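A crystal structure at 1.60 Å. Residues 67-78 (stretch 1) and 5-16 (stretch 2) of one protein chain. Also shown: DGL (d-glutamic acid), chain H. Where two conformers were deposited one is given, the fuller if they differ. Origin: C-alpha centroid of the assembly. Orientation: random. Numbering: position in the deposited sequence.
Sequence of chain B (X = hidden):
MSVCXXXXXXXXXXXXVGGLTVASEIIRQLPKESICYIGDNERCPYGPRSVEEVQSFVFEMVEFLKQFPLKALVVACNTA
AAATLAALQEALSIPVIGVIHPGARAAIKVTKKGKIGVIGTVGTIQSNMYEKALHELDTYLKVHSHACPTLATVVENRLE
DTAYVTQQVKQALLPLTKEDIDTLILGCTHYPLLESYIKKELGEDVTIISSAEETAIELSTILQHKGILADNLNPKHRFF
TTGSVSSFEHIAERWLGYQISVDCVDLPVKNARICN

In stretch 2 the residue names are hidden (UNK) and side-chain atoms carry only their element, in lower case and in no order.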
# COMPACT_ATOMS: atom_id res chain seq x y z
N GLN B 67 7.77 16.33 -23.04
CA GLN B 67 7.33 17.61 -23.57
C GLN B 67 6.40 18.28 -22.55
O GLN B 67 6.10 19.47 -22.65
CB GLN B 67 6.62 17.41 -24.91
CG GLN B 67 7.53 16.71 -25.94
CD GLN B 67 6.82 16.46 -27.26
OE1 GLN B 67 5.87 15.68 -27.34
NE2 GLN B 67 7.28 17.14 -28.32
N PHE B 68 5.96 17.49 -21.57
CA PHE B 68 5.06 17.98 -20.52
C PHE B 68 5.81 18.12 -19.21
O PHE B 68 6.87 17.51 -19.01
CB PHE B 68 3.90 17.00 -20.31
CG PHE B 68 3.09 16.76 -21.53
CD1 PHE B 68 3.45 15.77 -22.43
CD2 PHE B 68 1.94 17.51 -21.78
CE1 PHE B 68 2.69 15.53 -23.57
CE2 PHE B 68 1.18 17.28 -22.92
CZ PHE B 68 1.56 16.28 -23.81
N PRO B 69 5.28 18.94 -18.28
CA PRO B 69 5.98 19.08 -17.00
C PRO B 69 5.73 17.87 -16.10
O PRO B 69 4.80 17.89 -15.31
CB PRO B 69 5.40 20.37 -16.42
CG PRO B 69 3.99 20.37 -16.93
CD PRO B 69 4.09 19.82 -18.35
N LEU B 70 6.55 16.83 -16.21
CA LEU B 70 6.35 15.63 -15.40
C LEU B 70 6.87 15.71 -13.98
O LEU B 70 8.01 16.12 -13.74
CB LEU B 70 7.04 14.42 -16.05
CG LEU B 70 6.76 14.16 -17.52
CD1 LEU B 70 7.54 12.92 -18.02
CD2 LEU B 70 5.26 13.97 -17.71
N LYS B 71 6.05 15.29 -13.02
CA LYS B 71 6.50 15.24 -11.64
C LYS B 71 6.87 13.79 -11.32
O LYS B 71 7.64 13.52 -10.41
CB LYS B 71 5.43 15.75 -10.65
CG LYS B 71 4.23 14.85 -10.42
CD LYS B 71 3.44 15.19 -9.11
CE LYS B 71 2.73 16.53 -9.15
NZ LYS B 71 1.79 16.70 -8.00
N ALA B 72 6.33 12.86 -12.11
CA ALA B 72 6.59 11.43 -11.92
C ALA B 72 6.15 10.69 -13.18
O ALA B 72 5.35 11.20 -13.95
CB ALA B 72 5.81 10.91 -10.70
N LEU B 73 6.67 9.47 -13.36
CA LEU B 73 6.34 8.64 -14.51
C LEU B 73 5.84 7.29 -14.00
O LEU B 73 6.46 6.68 -13.14
CB LEU B 73 7.59 8.41 -15.39
CG LEU B 73 7.37 7.39 -16.52
CD1 LEU B 73 6.30 7.90 -17.51
CD2 LEU B 73 8.71 7.17 -17.22
N VAL B 74 4.70 6.84 -14.53
CA VAL B 74 4.17 5.51 -14.19
C VAL B 74 4.24 4.65 -15.46
O VAL B 74 3.73 5.03 -16.53
CB VAL B 74 2.70 5.58 -13.73
CG1 VAL B 74 2.13 4.15 -13.53
CG2 VAL B 74 2.62 6.36 -12.41
N VAL B 75 4.89 3.50 -15.33
CA VAL B 75 4.98 2.53 -16.43
C VAL B 75 3.82 1.61 -16.09
O VAL B 75 3.90 0.73 -15.25
CB VAL B 75 6.32 1.75 -16.40
CG1 VAL B 75 6.36 0.74 -17.57
CG2 VAL B 75 7.45 2.72 -16.55
N ALA B 76 2.70 1.88 -16.75
CA ALA B 76 1.48 1.14 -16.49
C ALA B 76 1.46 -0.28 -17.06
O ALA B 76 0.68 -1.14 -16.60
CB ALA B 76 0.29 1.94 -17.04
N CYS B 77 2.29 -0.50 -18.06
CA CYS B 77 2.37 -1.79 -18.76
C CYS B 77 3.33 -2.73 -18.03
O CYS B 77 4.48 -2.38 -17.84
CB CYS B 77 2.88 -1.53 -20.18
SG CYS B 77 3.09 -3.00 -21.19
N ASN B 78 2.84 -3.92 -17.63
CA ASN B 78 3.70 -4.86 -16.92
C ASN B 78 4.83 -5.35 -17.82
O ASN B 78 5.94 -5.56 -17.34
CB ASN B 78 2.87 -6.07 -16.41
CG ASN B 78 1.80 -5.65 -15.40
OD1 ASN B 78 1.91 -5.88 -14.16
ND2 ASN B 78 0.75 -5.06 -15.90
N UNK B 5 6.04 22.61 -8.74
CA UNK B 5 5.27 21.37 -9.04
C UNK B 5 3.76 21.54 -9.07
O UNK B 5 3.07 20.57 -9.37
c UNK B 5 7.93 19.20 -7.70
n UNK B 5 8.70 18.37 -8.48
c UNK B 5 8.04 18.11 -9.60
n UNK B 5 6.88 18.73 -9.55
c UNK B 5 6.78 19.43 -8.37
c UNK B 5 5.58 20.26 -8.02
N UNK B 6 3.23 22.72 -8.76
CA UNK B 6 1.78 22.86 -8.76
C UNK B 6 1.07 22.61 -10.10
O UNK B 6 -0.13 22.30 -10.12
c UNK B 6 1.45 25.44 -9.05
c UNK B 6 0.66 27.86 -9.14
n UNK B 6 -0.17 28.88 -8.43
c UNK B 6 1.35 24.22 -8.16
c UNK B 6 0.86 26.62 -8.28
N UNK B 7 1.79 22.74 -11.21
CA UNK B 7 1.18 22.47 -12.51
C UNK B 7 1.73 21.20 -13.13
O UNK B 7 1.38 20.85 -14.25
c UNK B 7 0.92 24.95 -12.95
c UNK B 7 1.58 26.09 -12.63
n UNK B 7 0.65 26.96 -12.10
n UNK B 7 -0.40 25.16 -12.62
c UNK B 7 -0.53 26.38 -12.11
c UNK B 7 1.41 23.64 -13.48
N UNK B 8 2.59 20.49 -12.40
CA UNK B 8 3.17 19.27 -12.95
C UNK B 8 2.16 18.12 -13.03
O UNK B 8 1.22 18.05 -12.24
c UNK B 8 4.40 18.85 -12.14
o UNK B 8 4.08 18.66 -10.78
N UNK B 9 2.38 17.23 -13.98
CA UNK B 9 1.51 16.09 -14.21
C UNK B 9 2.17 14.74 -13.99
O UNK B 9 3.37 14.64 -13.87
c UNK B 9 0.37 17.49 -15.97
c UNK B 9 2.15 15.85 -16.63
c UNK B 9 0.99 16.12 -15.67
N UNK B 10 1.33 13.72 -13.92
CA UNK B 10 1.82 12.36 -13.78
C UNK B 10 1.84 11.79 -15.21
O UNK B 10 0.79 11.69 -15.84
c UNK B 10 0.57 12.08 -11.58
c UNK B 10 0.84 11.47 -12.97
c UNK B 10 1.78 12.22 -10.73
c UNK B 10 1.38 10.07 -12.88
N UNK B 11 3.02 11.42 -15.71
CA UNK B 11 3.08 10.82 -17.04
C UNK B 11 2.74 9.34 -16.88
O UNK B 11 3.19 8.73 -15.91
N UNK B 12 1.94 8.79 -17.78
CA UNK B 12 1.59 7.35 -17.71
C UNK B 12 1.82 6.77 -19.11
O UNK B 12 1.31 7.32 -20.10
c UNK B 12 -0.22 5.63 -17.22
c UNK B 12 -0.21 7.81 -15.97
c UNK B 12 0.09 7.14 -17.31
N UNK B 13 2.60 5.69 -19.20
CA UNK B 13 2.81 5.09 -20.52
C UNK B 13 2.40 3.62 -20.50
O UNK B 13 2.47 2.93 -19.46
c UNK B 13 5.53 3.13 -20.49
c UNK B 13 5.42 4.66 -20.21
c UNK B 13 6.73 5.35 -20.66
c UNK B 13 4.26 5.27 -21.00
N UNK B 14 1.93 3.15 -21.65
CA UNK B 14 1.46 1.79 -21.78
C UNK B 14 1.58 1.39 -23.23
O UNK B 14 1.78 2.23 -24.09
c UNK B 14 -0.58 0.31 -21.46
o UNK B 14 -1.61 0.09 -22.13
o UNK B 14 0.04 -0.62 -20.88
c UNK B 14 -0.02 1.72 -21.35
N UNK B 15 1.46 0.10 -23.51
CA UNK B 15 1.51 -0.36 -24.87
C UNK B 15 0.23 -0.04 -25.65
O UNK B 15 0.24 -0.11 -26.88
o UNK B 15 0.61 -2.58 -24.39
c UNK B 15 1.74 -1.87 -24.89
N UNK B 16 -0.86 0.32 -24.96
CA UNK B 16 -2.11 0.61 -25.65
C UNK B 16 -3.23 1.12 -24.76
O UNK B 16 -3.07 2.15 -24.10
N DGL H . -0.14 -3.82 -21.38
CA DGL H . 0.45 -5.19 -21.52
C DGL H . 0.88 -5.69 -20.19
O DGL H . 1.66 -6.64 -20.07
CB DGL H . -0.60 -6.15 -22.13
CG DGL H . -0.65 -5.88 -23.65
CD DGL H . 0.60 -6.12 -24.40
OE1 DGL H . 1.05 -7.24 -24.62
OE2 DGL H . 1.23 -5.05 -24.82
OXT DGL H . 0.42 -5.08 -19.13

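Position 5 has one carbon, then a five-membered ring of three carbons and two nitrogens. A ring nitrogen lies 3.5 Å from CB of Lys-71. This is His-5.

Position 6 has four carbons in a row ending in nitrogen. It points away from stretch 1 and touches nothing there. It is Lys-6.

Position 7 again has one carbon and a five-membered ring with two nitrogens. CB points sideways. The backbone O of position 7 lies 3.8 Å from CG of Pro-69. It is His-7.

Position 8 has one carbon and one oxygen. The oxygen lies 3.0 Å from CE of Lys-71. It is Ser-8. OG of Ser-8 donates to O of His-5 at 2.6 Å and accepts from ND1 of His-5 at 3.1 Å, which ties up the turn before the strand.

Position 9 has three carbons, forked at the first. One branch carbon lies 3.8 Å from CD2 of Leu-70 and 4.2 Å from CB of Phe-68. It is Val-9.

Position 10 has four carbons, forked at the first, with one arm two carbons long. The end of the long arm is 3.6 Å from CG of Lys-71. The short arm is 3.9 Å from CG2 of Val-74. It is Ile-10.

Position 11 has no side-chain atoms. Its CA lies 3.9 Å from CD2 of Leu-70; a CB in ideal geometry would come to 3.1 Å from that atom. It is Gly-11.

Position 12 has three carbons, forked at the first. One branch is 3.7 Å from CB of Ala-76. It is Val-12.

Position 13 has four carbons, forked at the second. Its two ends lie 4.1 Å from CD1 of Leu-73 and 3.9 Å from CG1 of Val-75. It is Leu-13.

Position 14 has two carbons, the second carrying two oxygens. One oxygen is 3.1 Å from CB of Cys-77. It is Asp-14.

Position 15 has one carbon and one oxygen. The oxygen is 4.1 Å from SG of Cys-77 and donates to OE2 of the ligand at 2.6 Å. It is Ser-15.

Position 16 has no side chain and does not touch stretch 1. It is Gly-16.

The contact is a parallel strand pairing. Six backbone hydrogen bonds cross it, from Val-9 N to Pro-69 O (2.8 Å) through Ala-76 N to Leu-13 O (2.9 Å). Ile-10 and Val-12 pack beside Val-74 on one face; Val-9 and Leu-13 pack on the other. At the C-terminal ends, Ser-15 and Asn-78 both bind the d-glutamic acid.

Stretch 2, residues 5-16: HKHSVIGVLDSG
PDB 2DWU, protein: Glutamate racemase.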